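Local atomic coordinates of malarial CLPB2 atpase/hsp101 protein (Plasmodium falciparum, PDB entry 4IRF), a protein that probably hydrolyses ATP to unfold and translocate proteins as a ClpB-type AAA+ chaperone, of which this chain is the N-terminal cargo-binding domain. Residues 95-104 against 112-123; 37-45 against 64-75. All coordinates share one frame; numbering follows the deposited sequence.

Contact 1: residues 95-104 against 112-123; sequences ETLALAEAAA and VDVEHLLSGLSN
Two helices of the mainly helical Clp N-terminal domain pack closely here, and Thr96 and Ala100 of one lie against Gly120 and His116 of the other. The axes of helices 95-104 and 114-121 come within 7.4 Å, at 127° between their N-to-C directions. At Gly120 the backbones meet directly: its CA lies 3.7 Å from Thr96 O, with no side chain between them. Ala100 is the next small residue in line. Its CB rests 3.4 Å from His116 O, and its CA makes a bent CA-H...O contact with the same oxygen.

His116 packs against the C-terminal part of segment 95-104. Its CG stands anti to its own carbonyl carbon (chi1 -56°), which carries the ring against Ala104. Ala104 CA sits over one ring face, 3.8 Å from the ring centroid, in a CH-pi contact. The ring's rotation is fixed from within its own segment. Asp113 N donates to His116 ND1 in the ring plane, with an N-H...N angle of 164°. Asp113 stands at the N-cap position but makes no side-chain capping bond; OD2 forms salt bridges to Arg15 and Lys148. The contact thus joins helix 91-106 to a helix that also meets helices 48-56, 125-133 and 138-151.

Val112 splits its methyls between neighbours: CG1 is 3.8 Å from Ala100 CB, while CG2 reaches Glu101 CG and Ala104 CB. Leu97 and Leu117 run side by side through their methyls. In Thr96, CG2 is anti to the backbone N and meets Leu121 CD2, 3.6 Å away, while OG1 lies beside that N. That hydroxyl bonds to Glu92 O and to a water, which donates to Gly120 O. Near the exposed end, Leu99 CD1 touches Asn123 CB at 3.5 Å, the two side chains crossing at about a right angle.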
loop_
_atom_site.group_PDB
_atom_site.type_symbol
_atom_site.label_atom_id
_atom_site.label_comp_id
_atom_site.label_asym_id
_atom_site.label_seq_id
_atom_site.Cartn_x
_atom_site.Cartn_y
_atom_site.Cartn_z
ATOM N N GLU A 95 -4.412 8.359 7.678
ATOM C CA GLU A 95 -4.563 9.154 6.468
ATOM C C GLU A 95 -4.577 8.360 5.155
ATOM O O GLU A 95 -5.365 8.658 4.246
ATOM C CB GLU A 95 -3.447 10.198 6.407
ATOM C CG GLU A 95 -3.580 11.183 5.256
ATOM C CD GLU A 95 -2.496 12.245 5.271
ATOM O OE1 GLU A 95 -1.758 12.329 6.274
ATOM O OE2 GLU A 95 -2.384 12.996 4.279
ATOM N N THR A 96 -3.636 7.431 5.010
ATOM C CA THR A 96 -3.687 6.492 3.901
ATOM C C THR A 96 -5.097 5.966 3.656
ATOM O O THR A 96 -5.603 6.008 2.506
ATOM C CB THR A 96 -2.778 5.272 4.130
ATOM O OG1 THR A 96 -1.465 5.719 4.485
ATOM C CG2 THR A 96 -2.690 4.485 2.835
ATOM N N LEU A 97 -5.753 5.523 4.735
ATOM C CA LEU A 97 -7.058 4.877 4.651
ATOM C C LEU A 97 -8.159 5.893 4.357
ATOM O O LEU A 97 -9.075 5.617 3.588
ATOM C CB LEU A 97 -7.363 4.090 5.940
ATOM C CG LEU A 97 -6.293 3.012 6.207
ATOM C CD1 LEU A 97 -6.550 2.240 7.485
ATOM C CD2 LEU A 97 -6.279 2.065 5.041
ATOM N N ALA A 98 -8.044 7.090 4.944
ATOM C CA ALA A 98 -9.003 8.147 4.623
ATOM C C ALA A 98 -8.937 8.522 3.152
ATOM O O ALA A 98 -9.967 8.728 2.496
ATOM C CB ALA A 98 -8.767 9.387 5.511
ATOM N N LEU A 99 -7.718 8.614 2.608
ATOM C CA LEU A 99 -7.567 8.920 1.192
ATOM C C LEU A 99 -8.012 7.755 0.275
ATOM O O LEU A 99 -8.659 7.982 -0.758
ATOM C CB LEU A 99 -6.117 9.301 0.922
ATOM C CG LEU A 99 -5.667 10.618 1.535
ATOM C CD1 LEU A 99 -4.170 10.692 1.470
ATOM C CD2 LEU A 99 -6.286 11.753 0.729
ATOM N N ALA A 100 -7.706 6.520 0.661
ATOM C CA ALA A 100 -8.222 5.347 -0.049
ATOM C C ALA A 100 -9.737 5.320 -0.132
ATOM O O ALA A 100 -10.320 5.083 -1.196
ATOM C CB ALA A 100 -7.716 4.049 0.606
ATOM N N GLU A 101 -10.377 5.594 1.002
ATOM C CA GLU A 101 -11.825 5.694 1.062
ATOM C C GLU A 101 -12.348 6.822 0.183
ATOM O O GLU A 101 -13.330 6.640 -0.541
ATOM C CB GLU A 101 -12.273 5.889 2.520
ATOM C CG GLU A 101 -12.162 4.612 3.336
ATOM C CD GLU A 101 -12.407 4.838 4.830
ATOM O OE1 GLU A 101 -13.338 5.605 5.182
ATOM O OE2 GLU A 101 -11.655 4.256 5.645
ATOM N N ALA A 102 -11.680 7.969 0.208
ATOM C CA ALA A 102 -12.109 9.080 -0.640
ATOM C C ALA A 102 -11.989 8.751 -2.126
ATOM O O ALA A 102 -12.862 9.148 -2.934
ATOM C CB ALA A 102 -11.333 10.374 -0.307
ATOM N N ALA A 103 -10.893 8.080 -2.486
ATOM C CA ALA A 103 -10.662 7.717 -3.880
ATOM C C ALA A 103 -11.685 6.696 -4.338
ATOM O O ALA A 103 -12.191 6.801 -5.456
ATOM C CB ALA A 103 -9.249 7.166 -4.088
ATOM N N ALA A 104 -11.995 5.715 -3.486
ATOM C CA ALA A 104 -13.003 4.706 -3.805
ATOM C C ALA A 104 -14.366 5.362 -4.033
ATOM O O ALA A 104 -15.051 5.078 -5.002
ATOM C CB ALA A 104 -13.081 3.637 -2.727
ATOM N N VAL A 112 -13.415 -0.510 -0.822
ATOM C CA VAL A 112 -12.047 -0.062 -0.965
ATOM C C VAL A 112 -11.182 -1.241 -1.436
ATOM O O VAL A 112 -11.047 -2.231 -0.739
ATOM C CB VAL A 112 -11.498 0.523 0.359
ATOM C CG1 VAL A 112 -10.098 1.068 0.158
ATOM C CG2 VAL A 112 -12.415 1.641 0.867
ATOM N N ASP A 113 -10.645 -1.134 -2.648
ATOM C CA ASP A 113 -9.827 -2.195 -3.240
ATOM C C ASP A 113 -8.356 -1.799 -3.214
ATOM O O ASP A 113 -7.976 -0.719 -2.760
ATOM C CB ASP A 113 -10.295 -2.472 -4.693
ATOM C CG ASP A 113 -10.004 -3.899 -5.145
ATOM O OD1 ASP A 113 -9.050 -4.513 -4.640
ATOM O OD2 ASP A 113 -10.737 -4.409 -6.021
ATOM N N VAL A 114 -7.511 -2.680 -3.727
ATOM C CA VAL A 114 -6.078 -2.446 -3.730
ATOM C C VAL A 114 -5.641 -1.192 -4.472
ATOM O O VAL A 114 -4.718 -0.523 -4.037
ATOM C CB VAL A 114 -5.331 -3.696 -4.271
ATOM C CG1 VAL A 114 -3.848 -3.520 -4.159
ATOM C CG2 VAL A 114 -5.739 -4.905 -3.474
ATOM N N GLU A 115 -6.294 -0.868 -5.597
ATOM C CA GLU A 115 -5.917 0.336 -6.339
ATOM C C GLU A 115 -6.188 1.584 -5.513
ATOM O O GLU A 115 -5.494 2.591 -5.657
ATOM C CB GLU A 115 -6.743 0.458 -7.620
ATOM C CG GLU A 115 -6.452 -0.645 -8.657
ATOM C CD GLU A 115 -7.243 -1.930 -8.439
ATOM O OE1 GLU A 115 -7.847 -2.149 -7.359
ATOM O OE2 GLU A 115 -7.254 -2.759 -9.393
ATOM N N HIS A 116 -7.235 1.541 -4.700
ATOM C CA HIS A 116 -7.602 2.703 -3.881
ATOM C C HIS A 116 -6.599 2.884 -2.745
ATOM O O HIS A 116 -6.194 4.005 -2.440
ATOM C CB HIS A 116 -9.029 2.535 -3.360
ATOM C CG HIS A 116 -10.008 2.316 -4.475
ATOM N ND1 HIS A 116 -10.748 1.160 -4.594
ATOM C CD2 HIS A 116 -10.305 3.075 -5.557
ATOM C CE1 HIS A 116 -11.491 1.234 -5.691
ATOM N NE2 HIS A 116 -11.241 2.383 -6.290
ATOM N N LEU A 117 -6.160 1.767 -2.184
ATOM C CA LEU A 117 -5.098 1.762 -1.195
ATOM C C LEU A 117 -3.827 2.281 -1.841
ATOM O O LEU A 117 -3.106 3.121 -1.259
ATOM C CB LEU A 117 -4.931 0.346 -0.627
ATOM C CG LEU A 117 -3.948 0.160 0.497
ATOM C CD1 LEU A 117 -4.278 1.073 1.683
ATOM C CD2 LEU A 117 -4.009 -1.281 0.917
ATOM N N LEU A 118 -3.561 1.850 -3.083
ATOM C CA LEU A 118 -2.384 2.334 -3.793
ATOM C C LEU A 118 -2.425 3.865 -3.914
ATOM O O LEU A 118 -1.424 4.553 -3.656
ATOM C CB LEU A 118 -2.248 1.639 -5.171
ATOM C CG LEU A 118 -0.933 1.934 -5.898
ATOM C CD1 LEU A 118 0.180 1.058 -5.388
ATOM C CD2 LEU A 118 -1.129 1.751 -7.394
ATOM N N SER A 119 -3.598 4.414 -4.245
ATOM C CA SER A 119 -3.732 5.851 -4.395
ATOM C C SER A 119 -3.461 6.542 -3.054
ATOM O O SER A 119 -2.744 7.545 -2.977
ATOM C CB SER A 119 -5.144 6.180 -4.892
ATOM O OG SER A 119 -5.279 7.576 -5.022
ATOM N N GLY A 120 -4.003 5.968 -1.987
ATOM C CA GLY A 120 -3.784 6.510 -0.655
ATOM C C GLY A 120 -2.322 6.504 -0.236
ATOM O O GLY A 120 -1.786 7.501 0.296
ATOM N N LEU A 121 -1.652 5.400 -0.528
ATOM C CA LEU A 121 -0.229 5.275 -0.206
ATOM C C LEU A 121 0.641 6.315 -0.900
ATOM O O LEU A 121 1.679 6.730 -0.393
ATOM C CB LEU A 121 0.238 3.874 -0.591
ATOM C CG LEU A 121 -0.258 2.780 0.317
ATOM C CD1 LEU A 121 0.101 1.434 -0.316
ATOM C CD2 LEU A 121 0.372 2.925 1.744
ATOM N N SER A 122 0.216 6.752 -2.085
ATOM C CA SER A 122 0.979 7.738 -2.823
ATOM C C SER A 122 1.086 9.094 -2.093
ATOM O O SER A 122 1.943 9.899 -2.425
ATOM C CB SER A 122 0.436 7.891 -4.242
ATOM O OG SER A 122 -0.809 8.569 -4.255
ATOM N N ASN A 123 0.249 9.329 -1.076
ATOM C CA ASN A 123 0.395 10.542 -0.260
ATOM C C ASN A 123 1.667 10.536 0.577
ATOM O O ASN A 123 2.237 11.601 0.869
ATOM C CB ASN A 123 -0.800 10.741 0.681
ATOM C CG ASN A 123 -0.634 11.948 1.615
ATOM O OD1 ASN A 123 -0.368 11.816 2.819
ATOM N ND2 ASN A 123 -0.754 13.122 1.054
HETATM O O HOH W 1 -0.138 7.396 2.693
#

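Contact 2: residues 37-45 against 64-75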
loop_
_atom_site.group_PDB
_atom_site.type_symbol
_atom_site.label_atom_id
_atom_site.label_comp_id
_atom_site.label_asym_id
_atom_site.label_seq_id
_atom_site.Cartn_x
_atom_site.Cartn_y
_atom_site.Cartn_z
ATOM N N PRO A 37 3.070 3.676 6.201
ATOM C CA PRO A 37 2.735 3.406 4.784
ATOM C C PRO A 37 3.746 2.517 4.063
ATOM O O PRO A 37 3.282 1.622 3.338
ATOM C CB PRO A 37 2.669 4.787 4.167
ATOM C CG PRO A 37 2.157 5.669 5.326
ATOM C CD PRO A 37 2.929 5.100 6.516
ATOM N N ILE A 38 5.049 2.696 4.304
ATOM C CA ILE A 38 6.053 1.837 3.664
ATOM C C ILE A 38 5.802 0.378 3.970
ATOM O O ILE A 38 5.973 -0.480 3.103
ATOM C CB ILE A 38 7.498 2.229 4.022
ATOM C CG1 ILE A 38 8.473 1.366 3.207
ATOM C CG2 ILE A 38 7.722 2.052 5.540
ATOM C CD1 ILE A 38 8.296 1.576 1.676
ATOM N N HIS A 39 5.348 0.063 5.193
ATOM C CA HIS A 39 5.032 -1.324 5.527
ATOM C C HIS A 39 3.859 -1.873 4.746
ATOM O O HIS A 39 3.843 -3.054 4.377
ATOM C CB HIS A 39 4.736 -1.461 7.021
ATOM C CG HIS A 39 5.836 -0.955 7.875
ATOM N ND1 HIS A 39 5.626 -0.110 8.951
ATOM C CD2 HIS A 39 7.172 -1.182 7.825
ATOM C CE1 HIS A 39 6.795 0.187 9.491
ATOM N NE2 HIS A 39 7.749 -0.461 8.834
ATOM N N ILE A 40 2.852 -1.023 4.526
ATOM C CA ILE A 40 1.711 -1.413 3.742
ATOM C C ILE A 40 2.131 -1.621 2.293
ATOM O O ILE A 40 1.677 -2.591 1.679
ATOM C CB ILE A 40 0.591 -0.385 3.797
ATOM C CG1 ILE A 40 0.099 -0.298 5.258
ATOM C CG2 ILE A 40 -0.540 -0.788 2.853
ATOM C CD1 ILE A 40 -1.042 0.686 5.411
ATOM N N LEU A 41 2.985 -0.720 1.797
ATOM C CA LEU A 41 3.513 -0.868 0.402
ATOM C C LEU A 41 4.245 -2.213 0.232
ATOM O O LEU A 41 4.006 -2.928 -0.758
ATOM C CB LEU A 41 4.376 0.327 0.002
ATOM C CG LEU A 41 4.976 0.141 -1.395
ATOM C CD1 LEU A 41 3.899 -0.016 -2.438
ATOM C CD2 LEU A 41 5.907 1.263 -1.735
ATOM N N SER A 42 5.079 -2.579 1.208
ATOM C CA SER A 42 5.801 -3.866 1.144
ATOM C C SER A 42 4.802 -4.997 0.965
ATOM O O SER A 42 4.928 -5.838 0.068
ATOM C CB SER A 42 6.599 -4.091 2.428
ATOM O OG SER A 42 7.264 -5.351 2.415
ATOM N N ALA A 43 3.752 -4.984 1.800
ATOM C CA ALA A 43 2.687 -5.982 1.740
ATOM C C ALA A 43 1.906 -5.995 0.411
ATOM O O ALA A 43 1.523 -7.045 -0.109
ATOM C CB ALA A 43 1.724 -5.775 2.930
ATOM N N LEU A 44 1.637 -4.810 -0.112
ATOM C CA LEU A 44 0.833 -4.673 -1.314
ATOM C C LEU A 44 1.638 -5.237 -2.482
ATOM O O LEU A 44 1.125 -6.087 -3.217
ATOM C CB LEU A 44 0.452 -3.200 -1.507
ATOM C CG LEU A 44 -0.626 -2.938 -2.551
ATOM C CD1 LEU A 44 -1.466 -1.728 -2.173
ATOM C CD2 LEU A 44 0.063 -2.680 -3.876
ATOM N N ALA A 45 2.911 -4.840 -2.558
ATOM C CA ALA A 45 3.801 -5.276 -3.660
ATOM C C ALA A 45 3.892 -6.804 -3.706
ATOM O O ALA A 45 3.968 -7.397 -4.785
ATOM C CB ALA A 45 5.149 -4.652 -3.526
ATOM N N LEU A 64 11.224 -2.730 -7.791
ATOM C CA LEU A 64 10.317 -2.142 -6.797
ATOM C C LEU A 64 10.597 -2.744 -5.422
ATOM O O LEU A 64 10.732 -2.006 -4.459
ATOM C CB LEU A 64 8.847 -2.354 -7.182
ATOM C CG LEU A 64 7.812 -1.875 -6.150
ATOM C CD1 LEU A 64 7.885 -0.369 -5.920
ATOM C CD2 LEU A 64 6.412 -2.300 -6.563
ATOM N N LYS A 65 10.695 -4.073 -5.339
ATOM C CA LYS A 65 10.981 -4.751 -4.055
ATOM C C LYS A 65 12.315 -4.293 -3.459
ATOM O O LYS A 65 12.481 -4.191 -2.243
ATOM C CB LYS A 65 10.980 -6.278 -4.211
ATOM C CG LYS A 65 11.336 -7.018 -2.918
ATOM C CD LYS A 65 11.240 -8.532 -3.054
ATOM C CE LYS A 65 11.125 -9.206 -1.679
ATOM N NZ LYS A 65 12.199 -8.793 -0.717
ATOM N N GLU A 66 13.268 -4.006 -4.337
ATOM C CA GLU A 66 14.583 -3.539 -3.928
ATOM C C GLU A 66 14.508 -2.118 -3.340
ATOM O O GLU A 66 15.126 -1.813 -2.309
ATOM C CB GLU A 66 15.508 -3.653 -5.152
ATOM C CG GLU A 66 16.790 -2.854 -5.162
ATOM C CD GLU A 66 17.517 -3.040 -6.491
ATOM O OE1 GLU A 66 17.970 -4.177 -6.765
ATOM O OE2 GLU A 66 17.597 -2.066 -7.276
ATOM N N TYR A 67 13.716 -1.245 -3.960
ATOM C CA TYR A 67 13.506 0.088 -3.401
ATOM C C TYR A 67 12.782 -0.013 -2.046
ATOM O O TYR A 67 13.054 0.741 -1.106
ATOM C CB TYR A 67 12.654 0.936 -4.352
ATOM C CG TYR A 67 13.433 1.630 -5.467
ATOM C CD1 TYR A 67 14.392 2.591 -5.171
ATOM C CD2 TYR A 67 13.166 1.358 -6.800
ATOM C CE1 TYR A 67 15.097 3.245 -6.181
ATOM C CE2 TYR A 67 13.864 2.000 -7.826
ATOM C CZ TYR A 67 14.825 2.945 -7.509
ATOM O OH TYR A 67 15.526 3.592 -8.513
ATOM N N ILE A 68 11.828 -0.926 -1.976
ATOM C CA ILE A 68 11.001 -1.039 -0.764
ATOM C C ILE A 68 11.870 -1.516 0.398
ATOM O O ILE A 68 11.818 -0.950 1.498
ATOM C CB ILE A 68 9.805 -1.982 -0.962
ATOM C CG1 ILE A 68 8.811 -1.346 -1.946
ATOM C CG2 ILE A 68 9.112 -2.250 0.388
ATOM C CD1 ILE A 68 7.733 -2.264 -2.410
ATOM N N ASP A 69 12.688 -2.533 0.132
ATOM C CA ASP A 69 13.549 -3.110 1.162
ATOM C C ASP A 69 14.595 -2.120 1.658
ATOM O O ASP A 69 14.882 -2.059 2.857
ATOM C CB ASP A 69 14.165 -4.431 0.684
ATOM C CG ASP A 69 13.126 -5.516 0.488
ATOM O OD1 ASP A 69 12.006 -5.390 1.032
ATOM O OD2 ASP A 69 13.415 -6.507 -0.206
ATOM N N ILE A 70 15.150 -1.322 0.753
ATOM C CA ILE A 70 16.045 -0.242 1.161
ATOM C C ILE A 70 15.363 0.749 2.116
ATOM O O ILE A 70 15.925 1.117 3.150
ATOM C CB ILE A 70 16.651 0.487 -0.064
ATOM C CG1 ILE A 70 17.731 -0.392 -0.703
ATOM C CG2 ILE A 70 17.195 1.850 0.323
ATOM C CD1 ILE A 70 17.969 -0.103 -2.201
ATOM N N ALA A 71 14.134 1.144 1.790
ATOM C CA ALA A 71 13.369 2.071 2.613
ATOM C C ALA A 71 12.934 1.442 3.943
ATOM O O ALA A 71 12.909 2.131 4.964
ATOM C CB ALA A 71 12.146 2.571 1.849
ATOM N N LEU A 72 12.573 0.159 3.914
ATOM C CA LEU A 72 12.249 -0.572 5.141
ATOM C C LEU A 72 13.436 -0.564 6.093
ATOM O O LEU A 72 13.266 -0.379 7.295
ATOM C CB LEU A 72 11.834 -2.005 4.870
ATOM C CG LEU A 72 10.475 -2.199 4.194
ATOM C CD1 LEU A 72 10.223 -3.644 3.854
ATOM C CD2 LEU A 72 9.381 -1.653 5.141
ATOM N N GLU A 73 14.642 -0.743 5.565
ATOM C CA GLU A 73 15.807 -0.847 6.449
ATOM C C GLU A 73 16.195 0.516 6.988
ATOM O O GLU A 73 16.476 0.659 8.176
ATOM C CB GLU A 73 16.996 -1.529 5.760
ATOM C CG GLU A 73 17.104 -3.035 6.020
ATOM C CD GLU A 73 17.194 -3.394 7.501
ATOM O OE1 GLU A 73 17.660 -2.560 8.298
ATOM O OE2 GLU A 73 16.788 -4.523 7.860
ATOM N N GLN A 74 16.150 1.522 6.126
ATOM C CA GLN A 74 16.431 2.901 6.533
ATOM C C GLN A 74 15.530 3.382 7.663
ATOM O O GLN A 74 15.943 4.180 8.511
ATOM C CB GLN A 74 16.248 3.849 5.357
ATOM C CG GLN A 74 17.263 3.711 4.256
ATOM C CD GLN A 74 17.135 4.851 3.266
ATOM O OE1 GLN A 74 16.035 5.154 2.780
ATOM N NE2 GLN A 74 18.249 5.513 2.984
ATOM N N THR A 75 14.289 2.913 7.663
ATOM C CA THR A 75 13.305 3.379 8.634
ATOM C C THR A 75 13.089 2.404 9.779
ATOM O O THR A 75 12.171 2.614 10.582
ATOM C CB THR A 75 11.948 3.699 7.952
ATOM O OG1 THR A 75 11.442 2.516 7.325
ATOM C CG2 THR A 75 12.141 4.787 6.905
HETATM O O HOH W 2 10.726 0.134 8.694
HETATM O O HOH W 3 9.048 -5.815 0.399
#
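Ile38 starts the contact, with its CG1 branch laid obliquely across Leu72. Ile38 CG1 lies 3.7 Å from Leu72 CD2. CG1 is anti to the backbone N (chi1 -175°); this aims it at the partner helix, and chi2 of 61° then brings CD1 to Ala71 CB and Ile68 CG2. CG2 lies over one face of the His39 ring, offset toward its rim, and comes near Thr75 OG1.

His39 brings its CD2 to 3.5 Å from Leu72 CD2. Both of its nitrogens have partners: ND1 bonds to Lys36 N, and NE2 is 3.0 Å from a water that donates to Thr75 OG1. Thr75 OG1 in turn donates to Ala71 O at 2.8 Å. Thr75 N reaches the same oxygen from the opposite face of its carbonyl plane, just where helix 61-74 ends.

Leu41 packs CG and CD2 against the CG1-CD1 arm of Ile68. Ser42 offers its CB to Ile68 CG2 at 3.7 Å. Its OG lies beside Leu72 CD1 and bonds to a second water, which donates to Asp69 OD1. Asp69 OD2 is held by Lys65 NZ in a salt bridge through its syn lone pair. Ala45 closes the row, with CB 3.7 Å from Ile68 CD1 and near Leu64 CD2.

Ile68 is therefore a knob in a hole formed by Ile38, Leu41, Ser42 and Ala45, in the manner of knobs-into-holes packing. The helices run nearly antiparallel, at 150°, with axes 10.0 Å apart. No direct hydrogen bond joins the segments: aliphatic packing holds the middle, and waters link the polar groups of His39 with Thr75 and Ser42 with Asp69.

How the contacts relate
From the N terminus the chain runs through helix 14-29 and strand 34-35 into helix 37-46. It passes through helix 48-56 and returns on helix 61-74, where contact 2 closes this mostly helical loop. It then runs through strand 88-89 to helix 91-106. Contact 1 closes a much shorter turn into helix 114-121. The two contacts follow in series, neither nested nor crossed, with centres about 17 Å apart on opposite sides of the chain's centre. Helices 37-46 and 114-121 join them: Leu121 CD2 packs 3.9 Å from Ile40 CB, and Val114 CG1 lies 3.6 Å from Leu44 CD1. Helix 125-133 packs on both, touching Leu121 of contact 1 and Ile38 and Leu41 of contact 2.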